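Chorismate synthase (Aquifex aeolicus, PDB 1Q1L) catalyses the last step of the shikimate pathway, the anti-1,4-elimination of phosphate from 5-enolpyruvylshikimate-3-phosphate to give chorismate, using reduced FMN as cofactor. Local coordinates at the interface of chains A and B and the interface of chains A and C. Sequence-based numbering; all coordinates share one arbitrary frame. Chains: chain A/B/C, Chorismate synthase.

Contact 1: the interface of chains A and B. Residues chain A 11, 145, 259, 262, 366; chain B 248, 251.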
loop_
_atom_site.group_PDB
_atom_site.type_symbol
_atom_site.label_atom_id
_atom_site.label_comp_id
_atom_site.label_asym_id
_atom_site.label_seq_id
_atom_site.Cartn_x
_atom_site.Cartn_y
_atom_site.Cartn_z
ATOM N N PHE A 11 4.538 -0.728 -10.026
ATOM C CA PHE A 11 4.315 -0.846 -11.445
ATOM C C PHE A 11 2.901 -1.295 -11.721
ATOM O O PHE A 11 2.249 -1.895 -10.871
ATOM C CB PHE A 11 5.360 -1.785 -12.092
ATOM C CG PHE A 11 5.068 -3.262 -11.949
ATOM C CD1 PHE A 11 4.224 -3.907 -12.843
ATOM C CD2 PHE A 11 5.678 -4.011 -10.947
ATOM C CE1 PHE A 11 3.992 -5.284 -12.749
ATOM C CE2 PHE A 11 5.454 -5.388 -10.841
ATOM C CZ PHE A 11 4.611 -6.026 -11.745
ATOM N N ARG A 145 4.801 -8.179 -18.112
ATOM C CA ARG A 145 5.521 -8.541 -16.894
ATOM C C ARG A 145 6.987 -8.761 -17.214
ATOM O O ARG A 145 7.869 -8.406 -16.430
ATOM C CB ARG A 145 4.967 -9.824 -16.281
ATOM C CG ARG A 145 3.537 -9.767 -15.803
ATOM C CD ARG A 145 3.309 -10.924 -14.840
ATOM N NE ARG A 145 1.905 -11.264 -14.653
ATOM C CZ ARG A 145 1.476 -12.113 -13.727
ATOM N NH1 ARG A 145 2.349 -12.696 -12.909
ATOM N NH2 ARG A 145 0.183 -12.380 -13.614
ATOM N N ALA A 259 4.621 -13.829 -6.298
ATOM C CA ALA A 259 5.054 -13.453 -7.642
ATOM C C ALA A 259 4.996 -14.624 -8.616
ATOM O O ALA A 259 4.598 -14.452 -9.771
ATOM C CB ALA A 259 6.468 -12.882 -7.599
ATOM N N SER A 262 1.305 -16.111 -9.079
ATOM C CA SER A 262 0.447 -15.166 -9.785
ATOM C C SER A 262 0.525 -15.372 -11.298
ATOM O O SER A 262 -0.325 -14.888 -12.037
ATOM C CB SER A 262 0.824 -13.715 -9.438
ATOM O OG SER A 262 2.048 -13.327 -10.040
HETATM N N MSE A 366 9.549 -12.368 -12.865
HETATM C CA MSE A 366 8.915 -12.187 -11.557
HETATM C C MSE A 366 9.936 -12.197 -10.421
HETATM O O MSE A 366 9.855 -11.390 -9.488
HETATM C CB MSE A 366 7.853 -13.268 -11.328
HETATM C CG MSE A 366 6.684 -13.202 -12.309
HETATM SE SE MSE A 366 5.937 -11.406 -12.500
HETATM C CE MSE A 366 5.379 -11.129 -10.676
ATOM N N TRP B 248 -1.501 -8.832 -11.567
ATOM C CA TRP B 248 -0.807 -9.944 -10.904
ATOM C C TRP B 248 -0.979 -10.019 -9.385
ATOM O O TRP B 248 -1.175 -11.097 -8.829
ATOM C CB TRP B 248 0.698 -9.913 -11.231
ATOM C CG TRP B 248 1.457 -8.855 -10.479
ATOM C CD1 TRP B 248 1.482 -7.514 -10.749
ATOM C CD2 TRP B 248 2.220 -9.037 -9.276
ATOM N NE1 TRP B 248 2.206 -6.851 -9.786
ATOM C CE2 TRP B 248 2.669 -7.758 -8.871
ATOM C CE3 TRP B 248 2.563 -10.155 -8.499
ATOM C CZ2 TRP B 248 3.447 -7.564 -7.719
ATOM C CZ3 TRP B 248 3.334 -9.964 -7.354
ATOM C CH2 TRP B 248 3.767 -8.673 -6.975
ATOM N N ARG B 251 -4.563 -11.504 -7.990
ATOM C CA ARG B 251 -4.960 -12.891 -8.205
ATOM C C ARG B 251 -4.987 -13.613 -6.863
ATOM O O ARG B 251 -4.027 -13.571 -6.097
ATOM C CB ARG B 251 -3.995 -13.557 -9.189
ATOM C CG ARG B 251 -4.006 -12.866 -10.564
ATOM C CD ARG B 251 -2.926 -13.401 -11.498
ATOM N NE ARG B 251 -3.162 -14.790 -11.866
ATOM C CZ ARG B 251 -3.809 -15.185 -12.958
ATOM N NH1 ARG B 251 -4.290 -14.293 -13.812
ATOM N NH2 ARG B 251 -3.980 -16.479 -13.189
HETATM O O HOH W 1 2.242 -3.963 -8.755
#
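B:Trp248 sets its indole into a recess of chain A and meets a ring, a methyl and a guanidinium along its length, a worked example of an aromatic anchor in a dimer interface. The side chains of A:Phe11 and B:Trp248 cross at about a right angle, yet their rings lie nearly parallel and offset, with A:Phe11 CZ over the pyrrole edge, 3.6 Å from B:Trp248 CD1. Against the same indole face lies the selenomethionine A:Met366, whose bent chain brings the terminal methyl CE to 3.7 Å from B:Trp248 CE3, offset toward the rim. The guanidinium of A:Arg145 turns a face to the methylene at the root of the indole, with CZ 3.4 Å from B:Trp248 CB, and its plane stands 58° from the ring. That guanidinium is steadied within its own chain: A:Arg145 NH1 bonds to A:Ser262 OG at 3.0 Å, while NH2 bonds to A:Ser262 O from above the carbonyl plane. A leucine in place of A:Arg145 would probably leave A:Ser262 without this double grip and the B:Trp248 methylene without its flat cover. Polar contact with the indole runs through water 1, which accepts from B:Trp248 NE1 (3.1 Å) and also contacts the A:Phe11 carbonyl oxygen at 3.0 Å. In the fold, strand 10-14, helices 142-157, 252-261 and 356-379, and the loop residue A:Ser262 form the recess, and the 3-10 turn 248-250 of chain B delivers the tryptophan.

Contact 2: the interface of chains A and B. Residues chain A 241, 243-246, 311; chain B 121, 124-125.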
loop_
_atom_site.group_PDB
_atom_site.type_symbol
_atom_site.label_atom_id
_atom_site.label_comp_id
_atom_site.label_asym_id
_atom_site.label_seq_id
_atom_site.Cartn_x
_atom_site.Cartn_y
_atom_site.Cartn_z
ATOM N N GLY A 241 20.238 -11.036 4.049
ATOM C CA GLY A 241 19.613 -9.851 4.604
ATOM C C GLY A 241 18.427 -9.256 3.878
ATOM O O GLY A 241 17.806 -8.337 4.404
ATOM N N GLY A 243 14.622 -9.119 2.553
ATOM C CA GLY A 243 13.388 -9.655 3.089
ATOM C C GLY A 243 13.540 -9.516 4.587
ATOM O O GLY A 243 14.592 -9.085 5.050
ATOM N N SER A 244 12.521 -9.878 5.357
ATOM C CA SER A 244 12.618 -9.746 6.804
ATOM C C SER A 244 11.662 -10.673 7.526
ATOM O O SER A 244 10.623 -11.047 6.999
ATOM C CB SER A 244 12.335 -8.302 7.228
ATOM O OG SER A 244 12.403 -8.160 8.640
ATOM N N HIS A 245 12.019 -11.025 8.754
ATOM C CA HIS A 245 11.215 -11.921 9.573
ATOM C C HIS A 245 10.270 -11.177 10.515
ATOM O O HIS A 245 9.394 -11.789 11.113
ATOM C CB HIS A 245 12.149 -12.783 10.414
ATOM C CG HIS A 245 12.931 -11.994 11.418
ATOM N ND1 HIS A 245 12.488 -11.780 12.705
ATOM C CD2 HIS A 245 14.081 -11.290 11.295
ATOM C CE1 HIS A 245 13.330 -10.978 13.331
ATOM N NE2 HIS A 245 14.305 -10.665 12.498
ATOM N N ILE A 246 10.441 -9.864 10.645
ATOM C CA ILE A 246 9.619 -9.088 11.575
ATOM C C ILE A 246 8.106 -9.074 11.360
ATOM O O ILE A 246 7.348 -8.926 12.320
ATOM C CB ILE A 246 10.127 -7.620 11.693
ATOM C CG1 ILE A 246 9.939 -6.867 10.383
ATOM C CG2 ILE A 246 11.605 -7.614 12.060
ATOM C CD1 ILE A 246 10.192 -5.371 10.526
ATOM N N ILE A 311 14.393 -14.516 5.389
ATOM C CA ILE A 311 15.482 -13.677 4.898
ATOM C C ILE A 311 16.400 -14.460 3.956
ATOM O O ILE A 311 16.567 -15.671 4.124
ATOM C CB ILE A 311 16.319 -13.145 6.086
ATOM C CG1 ILE A 311 15.412 -12.416 7.085
ATOM C CG2 ILE A 311 17.389 -12.207 5.592
ATOM C CD1 ILE A 311 16.106 -12.071 8.398
ATOM N N GLY B 121 19.355 -12.851 10.127
ATOM C CA GLY B 121 18.693 -11.734 10.767
ATOM C C GLY B 121 19.729 -10.965 11.558
ATOM O O GLY B 121 19.693 -9.736 11.612
ATOM N N LYS B 124 21.593 -8.996 9.071
ATOM C CA LYS B 124 20.668 -7.988 8.579
ATOM C C LYS B 124 20.500 -6.824 9.550
ATOM O O LYS B 124 20.731 -5.671 9.189
ATOM C CB LYS B 124 19.305 -8.623 8.296
ATOM C CG LYS B 124 18.283 -7.655 7.720
ATOM C CD LYS B 124 16.941 -8.331 7.442
ATOM C CE LYS B 124 15.913 -7.322 6.925
ATOM N NZ LYS B 124 16.365 -6.604 5.694
ATOM N N TYR B 125 20.111 -7.125 10.786
ATOM C CA TYR B 125 19.896 -6.089 11.786
ATOM C C TYR B 125 21.101 -5.768 12.669
ATOM O O TYR B 125 20.963 -5.101 13.699
ATOM C CB TYR B 125 18.698 -6.459 12.659
ATOM C CG TYR B 125 17.386 -6.438 11.907
ATOM C CD1 TYR B 125 16.952 -7.551 11.184
ATOM C CD2 TYR B 125 16.604 -5.285 11.873
ATOM C CE1 TYR B 125 15.767 -7.511 10.444
ATOM C CE2 TYR B 125 15.425 -5.232 11.136
ATOM C CZ TYR B 125 15.011 -6.344 10.424
ATOM O OH TYR B 125 13.850 -6.280 9.688
#
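A:Ile311 and B:Gly121 form the apolar centre of this patch, where the isoleucine methyl CD1 rests 3.5 Å from the glycine CA on helix 120-124. With no side chain on the glycine, that methyl can settle directly against the helix backbone. The same methyl touches the aliphatic part of B:Lys124, at CD, and A:Ile246 adds its branch CG2 beside the phenol end of B:Tyr125, crossing the ring at a slant. Farther out, A:His245 reaches CE1 of the B:Tyr125 ring with NE2 in a loose contact of 4.0 Å. The polar rim is supplied largely by the loop 241-246 of chain A. B:Lys124 is extended as far as CE, CG lying opposite the backbone N (chi1 -178°), and bends at its last torsion (57°), which turns the terminal amino group onto the A:Gly241 carbonyl oxygen. B:Lys124 NZ bonds to A:Gly241 O at 2.6 Å, nearly in line with the carbonyl. A methionine at B:Lys124 would probably leave the A:Gly241 carbonyl without its donor from chain B and let the glycine-rich loop shift. Beyond the lysine, B:Tyr125 places its hydroxyl against A:Ser244, whose OG lies in the plane of the phenol ring at its edge. These hydroxyls share a hydrogen bond of 2.6 Å between A:Ser244 OG and B:Tyr125 OH, and A:Ser244 OG also accepts a long, nearly straight bond from the A:Ile246 backbone N, 3.3 Å away (169° at H).

Contact 3: the interface of chains A and C. Residues chain A 71, 76; chain C 16, 127, 129, 132.
In the chorismate synthase family, a homotetramer is built from more than one kind of subunit interface; here the short strand 70-71 and the loop at A:Leu76 meet the start of helix 131-137 of chain C, the loop before it and the loop at C:Glu16. A:Arg71 and C:Asn132 carry the polar part; A:Leu76 supplies much of the buried surface. The arginine chain is extended from CG to NE, and its CG stands opposite the backbone N (chi1 -168°), which carries the guanidinium across to chain C. There one nitrogen, A:Arg71 NH1, donates to two acceptors: C:Asn132 OD1, the amide oxygen, at 2.8 Å, and C:Asp129 OD2 at 2.9 Å. The aspartate bond is also a salt bridge, approached from above the carboxylate plane although the oxygen itself lies in the plane of the guanidinium. The amide of C:Asn132 stands nearly upright to the guanidinium, their planes 80° apart. Water 2 joins the same partners by a second route, 2.7 Å from A:Arg71 NH2 and 2.8 Å from C:Asp129 OD2. The opposite end of the asparagine amide is fixed within chain C, where C:Asn132 ND2 donates to C:Gln127 OE1 at 3.0 Å, so the orientation that offers OD1 to the arginine is held from behind. A:Leu76 fits between C:Asn132 and C:Glu16: its branch CD2 packs 3.4 Å from C:Asn132 CG, crossing that side chain roughly at a right angle, while the other branch, CD1, lies 3.7 Å from C:Glu16 CD.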
loop_
_atom_site.group_PDB
_atom_site.type_symbol
_atom_site.label_atom_id
_atom_site.label_comp_id
_atom_site.label_asym_id
_atom_site.label_seq_id
_atom_site.Cartn_x
_atom_site.Cartn_y
_atom_site.Cartn_z
ATOM N N ARG A 71 16.800 8.923 -20.921
ATOM C CA ARG A 71 17.361 9.937 -21.798
ATOM C C ARG A 71 18.847 9.660 -21.989
ATOM O O ARG A 71 19.575 9.417 -21.022
ATOM C CB ARG A 71 17.165 11.325 -21.186
ATOM C CG ARG A 71 17.458 12.473 -22.135
ATOM C CD ARG A 71 17.663 13.778 -21.365
ATOM N NE ARG A 71 17.899 14.916 -22.252
ATOM C CZ ARG A 71 18.492 16.048 -21.880
ATOM N NH1 ARG A 71 18.920 16.202 -20.632
ATOM N NH2 ARG A 71 18.661 17.028 -22.758
ATOM N N LEU A 76 16.235 8.457 -15.899
ATOM C CA LEU A 76 16.186 9.796 -15.317
ATOM C C LEU A 76 15.839 9.713 -13.839
ATOM O O LEU A 76 16.237 10.569 -13.044
ATOM C CB LEU A 76 15.130 10.628 -16.040
ATOM C CG LEU A 76 15.407 10.908 -17.522
ATOM C CD1 LEU A 76 14.158 11.446 -18.200
ATOM C CD2 LEU A 76 16.556 11.893 -17.637
ATOM N N GLU C 16 7.724 12.924 -19.808
ATOM C CA GLU C 16 8.516 14.129 -19.650
ATOM C C GLU C 16 7.836 15.240 -20.437
ATOM O O GLU C 16 7.179 14.988 -21.450
ATOM C CB GLU C 16 9.940 13.917 -20.170
ATOM C CG GLU C 16 10.889 13.247 -19.178
ATOM C CD GLU C 16 10.479 11.822 -18.801
ATOM O OE1 GLU C 16 10.366 10.968 -19.708
ATOM O OE2 GLU C 16 10.278 11.560 -17.592
ATOM N N GLN C 127 21.429 14.535 -10.627
ATOM C CA GLN C 127 21.257 14.945 -12.015
ATOM C C GLN C 127 21.988 16.266 -12.226
ATOM O O GLN C 127 21.507 17.329 -11.819
ATOM C CB GLN C 127 19.772 15.106 -12.355
ATOM C CG GLN C 127 19.001 13.797 -12.347
ATOM C CD GLN C 127 19.567 12.794 -13.335
ATOM O OE1 GLN C 127 19.448 12.962 -14.550
ATOM N NE2 GLN C 127 20.198 11.746 -12.817
ATOM N N ASP C 129 22.555 17.717 -15.053
ATOM C CA ASP C 129 21.735 18.482 -15.983
ATOM C C ASP C 129 20.331 18.576 -15.390
ATOM O O ASP C 129 19.560 17.615 -15.437
ATOM C CB ASP C 129 21.679 17.786 -17.345
ATOM C CG ASP C 129 20.862 18.562 -18.363
ATOM O OD1 ASP C 129 20.266 19.597 -17.988
ATOM O OD2 ASP C 129 20.809 18.138 -19.537
ATOM N N ASN C 132 16.755 17.283 -16.646
ATOM C CA ASN C 132 16.231 15.955 -16.371
ATOM C C ASN C 132 15.250 15.965 -15.205
ATOM O O ASN C 132 14.420 15.071 -15.071
ATOM C CB ASN C 132 17.383 14.984 -16.103
ATOM C CG ASN C 132 18.273 14.798 -17.320
ATOM O OD1 ASN C 132 17.813 14.917 -18.457
ATOM N ND2 ASN C 132 19.544 14.489 -17.090
HETATM O O HOH W 2 19.794 19.296 -21.861
#

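Contact 4: the interface of chains A and B. Residues chain A 289, 297, 299, 308; chain B 118-120.
Strands 289-292, 296-299 and 307-308 of chain A meet the loop residues B:Asp118 and B:Leu119 and the first turn of helix 120-124 of chain B. The arrangement illustrates how one projecting aliphatic side chain can lodge among the groups of a partner's strands. B:Leu119 is that side chain, burying 74 Å² of its surface against chain A. Its CG stands opposite the backbone N (chi1 -177°), sending the two methyls toward separate neighbours. B:Leu119 CD2 meets A:Ile289 CD1 tip to tip at 3.8 Å. B:Leu119 CD1 takes the other side and lies over one face of the A:Tyr297 ring, toward its rim and 4.3 Å from A:Tyr297 CD2, a looser contact. The guanidinium of A:Arg299 comes from the opposite direction, bringing NH2 to 4.0 Å from B:Leu119 CD2, and A:Ile289 CD1 lies over one of its faces. A:Glu308 holds that guanidinium in place within chain A by a side-on double grip, with both carboxylate oxygens met on their syn sides. The pairing probably balances the two charges next to the leucine and restricts rotation of the arginine tip. B:Ser120 sits beside this pair, its OG 3.6 Å from A:Glu308 OE2, close but beyond bonding distance. Within the grip, A:Arg299 NE lies 2.7 Å from A:Glu308 OE1 in a salt bridge, and NH2 bonds to OE2 at 2.8 Å.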
loop_
_atom_site.group_PDB
_atom_site.type_symbol
_atom_site.label_atom_id
_atom_site.label_comp_id
_atom_site.label_asym_id
_atom_site.label_seq_id
_atom_site.Cartn_x
_atom_site.Cartn_y
_atom_site.Cartn_z
ATOM N N ILE A 289 26.485 -24.759 8.132
ATOM C CA ILE A 289 27.089 -23.435 8.100
ATOM C C ILE A 289 28.611 -23.493 8.077
ATOM O O ILE A 289 29.237 -24.191 8.882
ATOM C CB ILE A 289 26.655 -22.592 9.314
ATOM C CG1 ILE A 289 25.139 -22.381 9.278
ATOM C CG2 ILE A 289 27.389 -21.250 9.301
ATOM C CD1 ILE A 289 24.605 -21.521 10.401
ATOM N N TYR A 297 30.375 -15.940 6.343
ATOM C CA TYR A 297 29.559 -17.145 6.439
ATOM C C TYR A 297 28.947 -17.593 5.113
ATOM O O TYR A 297 28.723 -16.792 4.209
ATOM C CB TYR A 297 28.442 -16.933 7.463
ATOM C CG TYR A 297 28.939 -16.740 8.879
ATOM C CD1 TYR A 297 29.349 -17.828 9.652
ATOM C CD2 TYR A 297 29.018 -15.465 9.441
ATOM C CE1 TYR A 297 29.824 -17.651 10.954
ATOM C CE2 TYR A 297 29.492 -15.276 10.737
ATOM C CZ TYR A 297 29.893 -16.372 11.488
ATOM O OH TYR A 297 30.363 -16.179 12.767
ATOM N N ARG A 299 26.970 -21.583 3.276
ATOM C CA ARG A 299 26.411 -22.907 3.566
ATOM C C ARG A 299 27.068 -23.961 2.679
ATOM O O ARG A 299 27.530 -23.645 1.585
ATOM C CB ARG A 299 24.894 -22.898 3.329
ATOM C CG ARG A 299 24.140 -21.796 4.082
ATOM C CD ARG A 299 24.150 -22.007 5.590
ATOM N NE ARG A 299 23.349 -21.005 6.294
ATOM C CZ ARG A 299 23.647 -19.709 6.354
ATOM N NH1 ARG A 299 24.735 -19.241 5.754
ATOM N NH2 ARG A 299 22.857 -18.873 7.017
ATOM N N GLU A 308 16.294 -18.356 4.664
ATOM C CA GLU A 308 16.183 -18.917 6.008
ATOM C C GLU A 308 15.367 -17.966 6.877
ATOM O O GLU A 308 15.755 -16.812 7.068
ATOM C CB GLU A 308 17.562 -19.068 6.657
ATOM C CG GLU A 308 18.471 -20.125 6.062
ATOM C CD GLU A 308 19.854 -20.110 6.698
ATOM O OE1 GLU A 308 20.696 -20.963 6.337
ATOM O OE2 GLU A 308 20.099 -19.232 7.559
ATOM N N ASP B 118 17.628 -16.674 12.350
ATOM C CA ASP B 118 18.852 -16.467 13.116
ATOM C C ASP B 118 20.066 -16.332 12.207
ATOM O O ASP B 118 20.138 -16.964 11.153
ATOM C CB ASP B 118 19.065 -17.623 14.099
ATOM C CG ASP B 118 17.911 -17.777 15.077
ATOM O OD1 ASP B 118 18.112 -18.397 16.146
ATOM O OD2 ASP B 118 16.800 -17.288 14.776
ATOM N N LEU B 119 21.014 -15.499 12.632
ATOM C CA LEU B 119 22.244 -15.236 11.887
ATOM C C LEU B 119 21.972 -14.298 10.720
ATOM O O LEU B 119 22.444 -13.162 10.722
ATOM C CB LEU B 119 22.880 -16.540 11.383
ATOM C CG LEU B 119 24.212 -16.390 10.638
ATOM C CD1 LEU B 119 25.181 -15.541 11.455
ATOM C CD2 LEU B 119 24.799 -17.769 10.367
ATOM N N SER B 120 21.220 -14.761 9.725
ATOM C CA SER B 120 20.892 -13.907 8.588
ATOM C C SER B 120 20.241 -12.649 9.157
ATOM O O SER B 120 20.542 -11.528 8.737
ATOM C CB SER B 120 19.924 -14.614 7.637
ATOM O OG SER B 120 20.565 -15.687 6.973
#

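Contacts 1, 2 and 4 belong to one two-fold interface between chains A and B, whereas contact 3 lies on a different two-fold interface, between A and C. Measured between the centres of their C-alpha atoms, all distances being approximate, contacts 2 and 4 are 11 Å apart, and both use helix 120-124 of chain B. Contact 1 lies 23 Å from contact 2 and 29 Å from contact 4, while contact 3 is 29 to 41 Å from the others. Two separate pairings of the same chain allow dimers to join into the homotetramer, and each contact recurs with its chains exchanged.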